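Local coordinates for (R)-specific enoyl-CoA hydratase (Pseudomonas aeruginosa, PDB 5CPG), which catalyses, as an (R)-specific hydratase of the MaoC family, the interconversion of trans-2-enoyl-CoA and (R)-3-hydroxyacyl-CoA, at residues V3-Y8 against E139-V144; P78-L83 against A133-P138. One frame throughout, in Å; residues are numbered along the deposited sequence.

Contact 1: residues V3-Y8 against E139-V144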
ATOM      1  N   VAL A   3       9.787 -20.986  -1.428  1.00 28.39           N
ATOM      2  CA  VAL A   3      10.568 -19.770  -1.251  1.00 24.64           C
ATOM      3  C   VAL A   3      11.400 -19.868   0.022  1.00 20.28           C
ATOM      4  O   VAL A   3      10.854 -20.157   1.084  1.00 21.18           O
ATOM      5  CB  VAL A   3       9.641 -18.532  -1.195  1.00 20.80           C
ATOM      6  CG1 VAL A   3      10.451 -17.267  -0.931  1.00 30.14           C
ATOM      7  CG2 VAL A   3       8.892 -18.420  -2.508  1.00 20.03           C
ATOM      8  N   GLN A   4      12.714 -19.653  -0.091  1.00 21.39           N
ATOM      9  CA  GLN A   4      13.596 -19.681   1.084  1.00 27.28           C
ATOM     10  C   GLN A   4      13.901 -18.265   1.522  1.00 17.79           C
ATOM     11  O   GLN A   4      14.101 -17.381   0.670  1.00 19.32           O
ATOM     12  CB  GLN A   4      14.910 -20.414   0.799  1.00 27.97           C
ATOM     13  CG  GLN A   4      14.739 -21.908   0.555  1.00 53.19           C
ATOM     14  CD  GLN A   4      16.063 -22.668   0.535  1.00 61.10           C
ATOM     15  OE1 GLN A   4      17.134 -22.093   0.755  1.00 53.79           O
ATOM     16  NE2 GLN A   4      15.987 -23.973   0.281  1.00 51.55           N
ATOM     17  N   ASN A   5      13.916 -18.032   2.833  1.00 21.01           N
ATOM     18  CA  ASN A   5      14.279 -16.702   3.308  1.00 14.04           C
ATOM     19  C   ASN A   5      15.782 -16.541   3.429  1.00 28.40           C
ATOM     20  O   ASN A   5      16.561 -17.461   3.159  1.00 18.81           O
ATOM     21  CB  ASN A   5      13.602 -16.380   4.636  1.00 16.58           C
ATOM     22  CG  ASN A   5      14.056 -17.260   5.785  1.00 28.03           C
ATOM     23  OD1 ASN A   5      14.907 -18.140   5.635  1.00 24.01           O
ATOM     24  ND2 ASN A   5      13.485 -17.016   6.952  1.00 17.52           N
ATOM     25  N   ILE A   6      16.169 -15.325   3.759  1.00 15.47           N
ATOM     26  CA  ILE A   6      17.539 -14.972   4.113  1.00 19.81           C
ATOM     27  C   ILE A   6      17.514 -14.417   5.544  1.00 15.09           C
ATOM     28  O   ILE A   6      17.154 -13.244   5.767  1.00 15.09           O
ATOM     29  CB  ILE A   6      18.128 -13.941   3.146  1.00 16.90           C
ATOM     30  CG1 ILE A   6      17.884 -14.323   1.679  1.00 19.15           C
ATOM     31  CG2 ILE A   6      19.626 -13.683   3.433  1.00 16.51           C
ATOM     32  CD1 ILE A   6      18.525 -15.614   1.258  1.00 34.63           C
ATOM     33  N   PRO A   7      17.884 -15.253   6.526  1.00 17.20           N
ATOM     34  CA  PRO A   7      17.845 -14.855   7.936  1.00 14.32           C
ATOM     35  C   PRO A   7      18.839 -13.754   8.242  1.00 19.94           C
ATOM     36  O   PRO A   7      19.747 -13.509   7.453  1.00 17.22           O
ATOM     37  CB  PRO A   7      18.226 -16.142   8.689  1.00 20.40           C
ATOM     38  CG  PRO A   7      18.071 -17.243   7.684  1.00 27.15           C
ATOM     39  CD  PRO A   7      18.378 -16.633   6.364  1.00 23.02           C
ATOM     40  N   TYR A   8      18.649 -13.104   9.391  1.00 18.48           N
ATOM     41  CA  TYR A   8      19.468 -11.976   9.807  1.00 17.64           C
ATOM     42  C   TYR A   8      20.986 -12.235   9.707  1.00 11.44           C
ATOM     43  O   TYR A   8      21.713 -11.400   9.195  1.00 19.14           O
ATOM     44  CB  TYR A   8      19.093 -11.598  11.240  1.00 18.90           C
ATOM     45  CG  TYR A   8      19.792 -10.378  11.794  1.00 20.37           C
ATOM     46  CD1 TYR A   8      19.344  -9.090  11.513  1.00 13.08           C
ATOM     47  CD2 TYR A   8      20.886 -10.516  12.634  1.00 25.03           C
ATOM     48  CE1 TYR A   8      19.971  -7.966  12.061  1.00 11.70           C
ATOM     49  CE2 TYR A   8      21.521  -9.411  13.169  1.00 17.19           C
ATOM     50  CZ  TYR A   8      21.070  -8.150  12.883  1.00 23.32           C
ATOM     51  OH  TYR A   8      21.704  -7.065  13.433  1.00 19.52           O
ATOM     52  N   GLU A 139      14.920 -14.818  12.299  1.00 23.09           N
ATOM     53  CA  GLU A 139      16.030 -15.387  13.063  1.00 25.20           C
ATOM     54  C   GLU A 139      16.518 -16.690  12.434  1.00 27.94           C
ATOM     55  O   GLU A 139      17.715 -16.927  12.359  1.00 33.45           O
ATOM     56  CB  GLU A 139      15.613 -15.622  14.514  1.00 30.34           C
ATOM     57  CG  GLU A 139      16.681 -16.292  15.385  1.00 51.43           C
ATOM     58  CD  GLU A 139      17.861 -15.380  15.720  1.00 54.62           C
ATOM     59  OE1 GLU A 139      17.738 -14.548  16.649  1.00 55.28           O
ATOM     60  OE2 GLU A 139      18.919 -15.507  15.067  1.00 53.21           O
ATOM     61  N   GLU A 140      15.597 -17.524  11.962  1.00 23.53           N
ATOM     62  CA  GLU A 140      15.968 -18.864  11.482  1.00 26.10           C
ATOM     63  C   GLU A 140      15.682 -19.061  10.000  1.00 31.94           C
ATOM     64  O   GLU A 140      14.842 -18.363   9.401  1.00 24.03           O
ATOM     65  CB  GLU A 140      15.238 -19.933  12.283  1.00 34.72           C
ATOM     66  CG  GLU A 140      13.748 -20.021  11.967  1.00 56.56           C
ATOM     67  CD  GLU A 140      12.911 -18.932  12.644  1.00 63.78           C
ATOM     68  OE1 GLU A 140      13.488 -18.043  13.315  1.00 70.31           O
ATOM     69  OE2 GLU A 140      11.668 -18.965  12.493  1.00 68.38           O
ATOM     70  N   LYS A 141      16.404 -20.000   9.398  1.00 28.60           N
ATOM     71  CA  LYS A 141      16.250 -20.285   7.982  1.00 21.74           C
ATOM     72  C   LYS A 141      14.897 -20.940   7.776  1.00 34.20           C
ATOM     73  O   LYS A 141      14.439 -21.725   8.615  1.00 29.04           O
ATOM     74  CB  LYS A 141      17.366 -21.190   7.477  1.00 25.96           C
ATOM     75  CG  LYS A 141      17.424 -21.365   5.965  1.00 40.80           C
ATOM     76  CD  LYS A 141      17.843 -20.088   5.252  1.00 40.46           C
ATOM     77  CE  LYS A 141      18.123 -20.330   3.778  1.00 41.80           C
ATOM     78  NZ  LYS A 141      18.717 -19.101   3.155  1.00 37.74           N
ATOM     79  N   LEU A 142      14.259 -20.606   6.658  1.00 26.38           N
ATOM     80  CA  LEU A 142      12.877 -20.984   6.422  1.00 31.79           C
ATOM     81  C   LEU A 142      12.629 -21.269   4.964  1.00 27.05           C
ATOM     82  O   LEU A 142      13.191 -20.609   4.086  1.00 29.36           O
ATOM     83  CB  LEU A 142      11.944 -19.882   6.883  1.00 30.76           C
ATOM     84  CG  LEU A 142      11.336 -19.994   8.258  1.00 36.65           C
ATOM     85  CD1 LEU A 142      10.772 -18.639   8.633  1.00 44.77           C
ATOM     86  CD2 LEU A 142      10.251 -21.037   8.192  1.00 43.26           C
ATOM     87  N   SER A 143      11.794 -22.271   4.716  1.00 33.43           N
ATOM     88  CA  SER A 143      11.355 -22.601   3.365  1.00 31.94           C
ATOM     89  C   SER A 143       9.825 -22.731   3.419  1.00 32.05           C
ATOM     90  O   SER A 143       9.270 -23.468   4.236  1.00 33.69           O
ATOM     91  CB  SER A 143      12.026 -23.882   2.869  1.00 36.57           C
ATOM     92  OG  SER A 143      12.084 -23.930   1.454  1.00 42.28           O
ATOM     93  N   VAL A 144       9.136 -21.967   2.585  1.00 31.96           N
ATOM     94  CA  VAL A 144       7.699 -21.857   2.726  1.00 17.96           C
ATOM     95  C   VAL A 144       7.045 -21.964   1.347  1.00 18.37           C
ATOM     96  O   VAL A 144       7.540 -21.399   0.383  1.00 19.28           O
ATOM     97  CB  VAL A 144       7.314 -20.513   3.393  1.00 35.61           C
ATOM     98  CG1 VAL A 144       5.799 -20.330   3.437  1.00 34.77           C
ATOM     99  CG2 VAL A 144       7.920 -20.425   4.796  1.00 30.51           C
TER
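Asn-5 meets the backbone of 140-142 because its CG stands between the backbone N and the carbonyl carbon (chi1 65°), while Lys-141 starts with CG anti to its own backbone N and then bends at chi2. Both ends of the Asn-5 amide are used. Asn-5 OD1 takes the N-H of Leu-142, 2.7 Å from Leu-142 N; the N-H points only moderately at it (132°), and the donor sits above the carbonyl plane of the amide. Asn-5 ND2 gives a straighter bond to Glu-140 O at 3.1 Å (162°), in the amide plane, and has a second acceptor in Pro-78 O. The bonds at OD1 and ND2 hold the rotation of the amide, which lies against Leu-142, with Asn-5 ND2 3.3 Å from Leu-142 CB. Asn-5 N in turn reaches Leu-142 O at 3.0 Å. Lys-141 NZ gives Asn-5 O a bond of 2.7 Å, nearly along the C=O axis, and forms a salt bridge with Glu-10. The Lys-141 chain runs obliquely across Pro-7, whose CD is 3.7 Å from Lys-141 CD. At the other end, Val-3 and Val-144 form a hydrogen-bonded antiparallel pair, with Val-3 N to Val-144 O at 2.9 Å. Gln-4 and Ser-143 follow as a non-hydrogen-bonded pair, and Gln-4 CG packs on Ser-143 OG, a hydroxyl bonded to Gln-2. The contact is thus a short two-stranded antiparallel ribbon on the protein surface, continued beyond its ladder by side chains: a buried asparagine amide stands in for backbone partners, and a lysine ammonium probably polarises the backbone carbonyl of Asn-5.

Contact 2: residues P78-L83 against A133-P138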
ATOM      1  N   PRO A  78      10.205 -14.911   3.730  1.00 14.58           N
ATOM      2  CA  PRO A  78       9.332 -15.428   4.798  1.00 16.83           C
ATOM      3  C   PRO A  78       9.882 -15.327   6.228  1.00 15.54           C
ATOM      4  O   PRO A  78      11.046 -15.621   6.453  1.00 18.19           O
ATOM      5  CB  PRO A  78       9.137 -16.889   4.392  1.00 20.00           C
ATOM      6  CG  PRO A  78       9.194 -16.849   2.918  1.00 18.23           C
ATOM      7  CD  PRO A  78      10.230 -15.805   2.556  1.00 15.71           C
ATOM      8  N   GLY A  79       9.046 -14.885   7.170  1.00 14.34           N
ATOM      9  CA  GLY A  79       9.440 -14.713   8.547  1.00 17.28           C
ATOM     10  C   GLY A  79       9.775 -13.274   8.948  1.00 14.10           C
ATOM     11  O   GLY A  79      10.006 -13.001  10.088  1.00 18.90           O
ATOM     12  N   THR A  80       9.797 -12.362   7.986  1.00 11.06           N
ATOM     13  CA  THR A  80      10.046 -10.950   8.246  1.00 11.83           C
ATOM     14  C   THR A  80       8.865 -10.241   8.897  1.00 15.61           C
ATOM     15  O   THR A  80       7.717 -10.501   8.538  1.00 14.99           O
ATOM     16  CB  THR A  80      10.373 -10.250   6.937  1.00  9.24           C
ATOM     17  OG1 THR A  80      11.480 -10.921   6.330  1.00 11.73           O
ATOM     18  CG2 THR A  80      10.718  -8.784   7.135  1.00  9.07           C
ATOM     19  N   ILE A  81       9.158  -9.363   9.853  1.00  7.64           N
ATOM     20  CA  ILE A  81       8.161  -8.525  10.495  1.00  9.14           C
ATOM     21  C   ILE A  81       8.336  -7.087  10.006  1.00  7.91           C
ATOM     22  O   ILE A  81       9.439  -6.556   9.990  1.00  8.16           O
ATOM     23  CB  ILE A  81       8.258  -8.578  12.015  1.00 11.86           C
ATOM     24  CG1 ILE A  81       7.988 -10.020  12.464  1.00 15.48           C
ATOM     25  CG2 ILE A  81       7.241  -7.654  12.650  1.00 15.67           C
ATOM     26  CD1 ILE A  81       8.001 -10.178  13.966  1.00 30.07           C
ATOM     27  N   TYR A  82       7.247  -6.487   9.534  1.00  7.69           N
ATOM     28  CA  TYR A  82       7.263  -5.119   9.010  1.00  7.24           C
ATOM     29  C   TYR A  82       7.076  -4.157  10.116  1.00  8.65           C
ATOM     30  O   TYR A  82       6.061  -4.210  10.814  1.00 13.15           O
ATOM     31  CB  TYR A  82       6.171  -5.034   7.929  1.00  9.90           C
ATOM     32  CG  TYR A  82       6.364  -4.096   6.737  1.00  8.69           C
ATOM     33  CD1 TYR A  82       7.526  -3.394   6.508  1.00  8.92           C
ATOM     34  CD2 TYR A  82       5.373  -4.026   5.775  1.00  7.53           C
ATOM     35  CE1 TYR A  82       7.659  -2.553   5.362  1.00  8.38           C
ATOM     36  CE2 TYR A  82       5.497  -3.204   4.633  1.00  8.05           C
ATOM     37  CZ  TYR A  82       6.623  -2.496   4.430  1.00  9.14           C
ATOM     38  OH  TYR A  82       6.659  -1.731   3.290  1.00  9.96           O
ATOM     39  N   LEU A  83       8.069  -3.294  10.337  1.00  6.28           N
ATOM     40  CA  LEU A  83       7.950  -2.325  11.417  1.00  6.41           C
ATOM     41  C   LEU A  83       7.586  -0.947  10.903  1.00  8.95           C
ATOM     42  O   LEU A  83       6.859  -0.235  11.569  1.00  8.53           O
ATOM     43  CB  LEU A  83       9.230  -2.233  12.218  1.00  8.41           C
ATOM     44  CG  LEU A  83       9.625  -3.562  12.845  1.00 10.47           C
ATOM     45  CD1 LEU A  83      10.958  -3.368  13.503  1.00 11.31           C
ATOM     46  CD2 LEU A  83       8.595  -3.941  13.897  1.00 14.22           C
ATOM     47  N   ALA A 133      12.546   0.968   4.428  1.00  8.38           N
ATOM     48  CA  ALA A 133      11.748   0.143   5.325  1.00  9.67           C
ATOM     49  C   ALA A 133      12.525  -0.172   6.599  1.00 12.25           C
ATOM     50  O   ALA A 133      13.754  -0.298   6.560  1.00  9.47           O
ATOM     51  CB  ALA A 133      11.374  -1.160   4.634  1.00  8.66           C
ATOM     52  N   GLU A 134      11.823  -0.341   7.713  1.00  7.33           N
ATOM     53  CA  GLU A 134      12.437  -0.892   8.909  1.00  6.77           C
ATOM     54  C   GLU A 134      11.722  -2.221   9.128  1.00  7.74           C
ATOM     55  O   GLU A 134      10.483  -2.286   9.104  1.00  8.83           O
ATOM     56  CB  GLU A 134      12.288   0.037  10.133  1.00  6.68           C
ATOM     57  CG  GLU A 134      12.984  -0.532  11.418  1.00 11.47           C
ATOM     58  CD  GLU A 134      12.650   0.269  12.714  1.00 12.86           C
ATOM     59  OE1 GLU A 134      12.051   1.378  12.642  1.00 22.58           O
ATOM     60  OE2 GLU A 134      12.980  -0.214  13.821  1.00 17.35           O
ATOM     61  N   ILE A 135      12.498  -3.281   9.261  1.00  6.72           N
ATOM     62  CA  ILE A 135      11.945  -4.618   9.470  1.00  7.04           C
ATOM     63  C   ILE A 135      12.682  -5.342  10.586  1.00 11.59           C
ATOM     64  O   ILE A 135      13.788  -4.972  10.962  1.00  9.79           O
ATOM     65  CB  ILE A 135      12.037  -5.460   8.165  1.00  7.66           C
ATOM     66  CG1 ILE A 135      13.512  -5.588   7.766  1.00  9.47           C
ATOM     67  CG2 ILE A 135      11.164  -4.786   7.054  1.00  6.22           C
ATOM     68  CD1 ILE A 135      13.785  -6.446   6.513  1.00 11.69           C
ATOM     69  N   MET A 136      12.059  -6.403  11.096  1.00  8.28           N
ATOM     70  CA  MET A 136      12.776  -7.405  11.880  1.00  8.78           C
ATOM     71  C   MET A 136      12.975  -8.613  10.993  1.00 12.50           C
ATOM     72  O   MET A 136      12.014  -9.243  10.536  1.00 10.61           O
ATOM     73  CB  MET A 136      11.994  -7.764  13.156  1.00  7.84           C
ATOM     74  CG  MET A 136      12.747  -8.765  14.033  1.00 19.50           C
ATOM     75  SD  MET A 136      11.899  -8.966  15.602  1.00 28.22           S
ATOM     76  CE  MET A 136      11.635  -7.256  15.986  1.00 20.67           C
ATOM     77  N   ALA A 137      14.235  -8.931  10.709  1.00  6.81           N
ATOM     78  CA  ALA A 137      14.499 -10.020   9.788  1.00  6.86           C
ATOM     79  C   ALA A 137      14.316 -11.336  10.522  1.00 12.67           C
ATOM     80  O   ALA A 137      14.350 -11.365  11.758  1.00 18.14           O
ATOM     81  CB  ALA A 137      15.947  -9.900   9.215  1.00 11.50           C
ATOM     82  N   PRO A 138      14.131 -12.427   9.774  1.00 11.24           N
ATOM     83  CA  PRO A 138      13.879 -13.735  10.382  1.00 14.73           C
ATOM     84  C   PRO A 138      15.112 -14.203  11.140  1.00 19.15           C
ATOM     85  O   PRO A 138      16.214 -13.965  10.663  1.00 22.09           O
ATOM     86  CB  PRO A 138      13.609 -14.653   9.180  1.00 15.15           C
ATOM     87  CG  PRO A 138      13.302 -13.749   8.047  1.00 19.12           C
ATOM     88  CD  PRO A 138      14.065 -12.481   8.302  1.00 15.91           C
TER
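Ile-81 and Met-136 form a hydrogen-bonded antiparallel pair, with Ile-81 N to Met-136 O at 2.9 Å and nearly straight (173°), and the axes of strands 81-83 and 133-136 approach to 4.7 Å with their directions 139° apart. The reciprocal bond from Met-136 N and a further one from Leu-83 N to Glu-134 O add to the ladder. Ile-81 and Met-136 touch through CB atoms 4.0 Å apart. On the face carrying Tyr-82 and Ile-135, Ile-135 CG1 lies between its backbone N and carbonyl carbon (chi1 60°), and Ile-135 CG2, anti to the carbonyl carbon, meets Tyr-82 CD1 obliquely at 3.9 Å. Ala-133 CB approaches the edge of that ring at Tyr-82 CE1, 4.0 Å away. Thr-80 CG2 packs against Ile-135 CB at 3.7 Å, while Thr-80 OG1 bonds to Gly-77 O. The Leu-83 and Glu-134 side chains cross, with Leu-83 CD1 nearest to Glu-134 OE2, which is held by Arg-113. Beyond the ladder, Pro-138 CG comes within 3.3 Å of Pro-78 O; Gly-79 has a positive phi, which glycine accommodates readily. Ile-71 of helix 62-73 packs on Thr-80, Ala-133 and Ile-135. Leu-83 makes backbone hydrogen bonds to the second subunit, and Tyr-82 meets its Phe-89 ring. An antiparallel sheet wrapped around a central helix and joined edge to edge with its copy is the hallmark of the hotdog-fold dimer.

The centres of contacts 1 and 2 lie 11 Å apart, on the same side of the chain's centre. Along the sequence the order is 3-8, 78-83, 133-138 and 139-144, so contact 2 falls within the span bracketed by contact 1, and 133-138 runs directly into 139-144. Contact 2 joins strands 81-89 and 127-136 of the five-stranded sheet, whereas contact 1 forms a separate two-stranded sheet. They meet directly: Tyr-8 N lies 2.9 Å from Pro-138 O, a probable hydrogen bond, and Pro-7 CB packs on the same oxygen. The N-terminal segment is thereby joined to the chain leaving the hotdog sheet's strand 127-136.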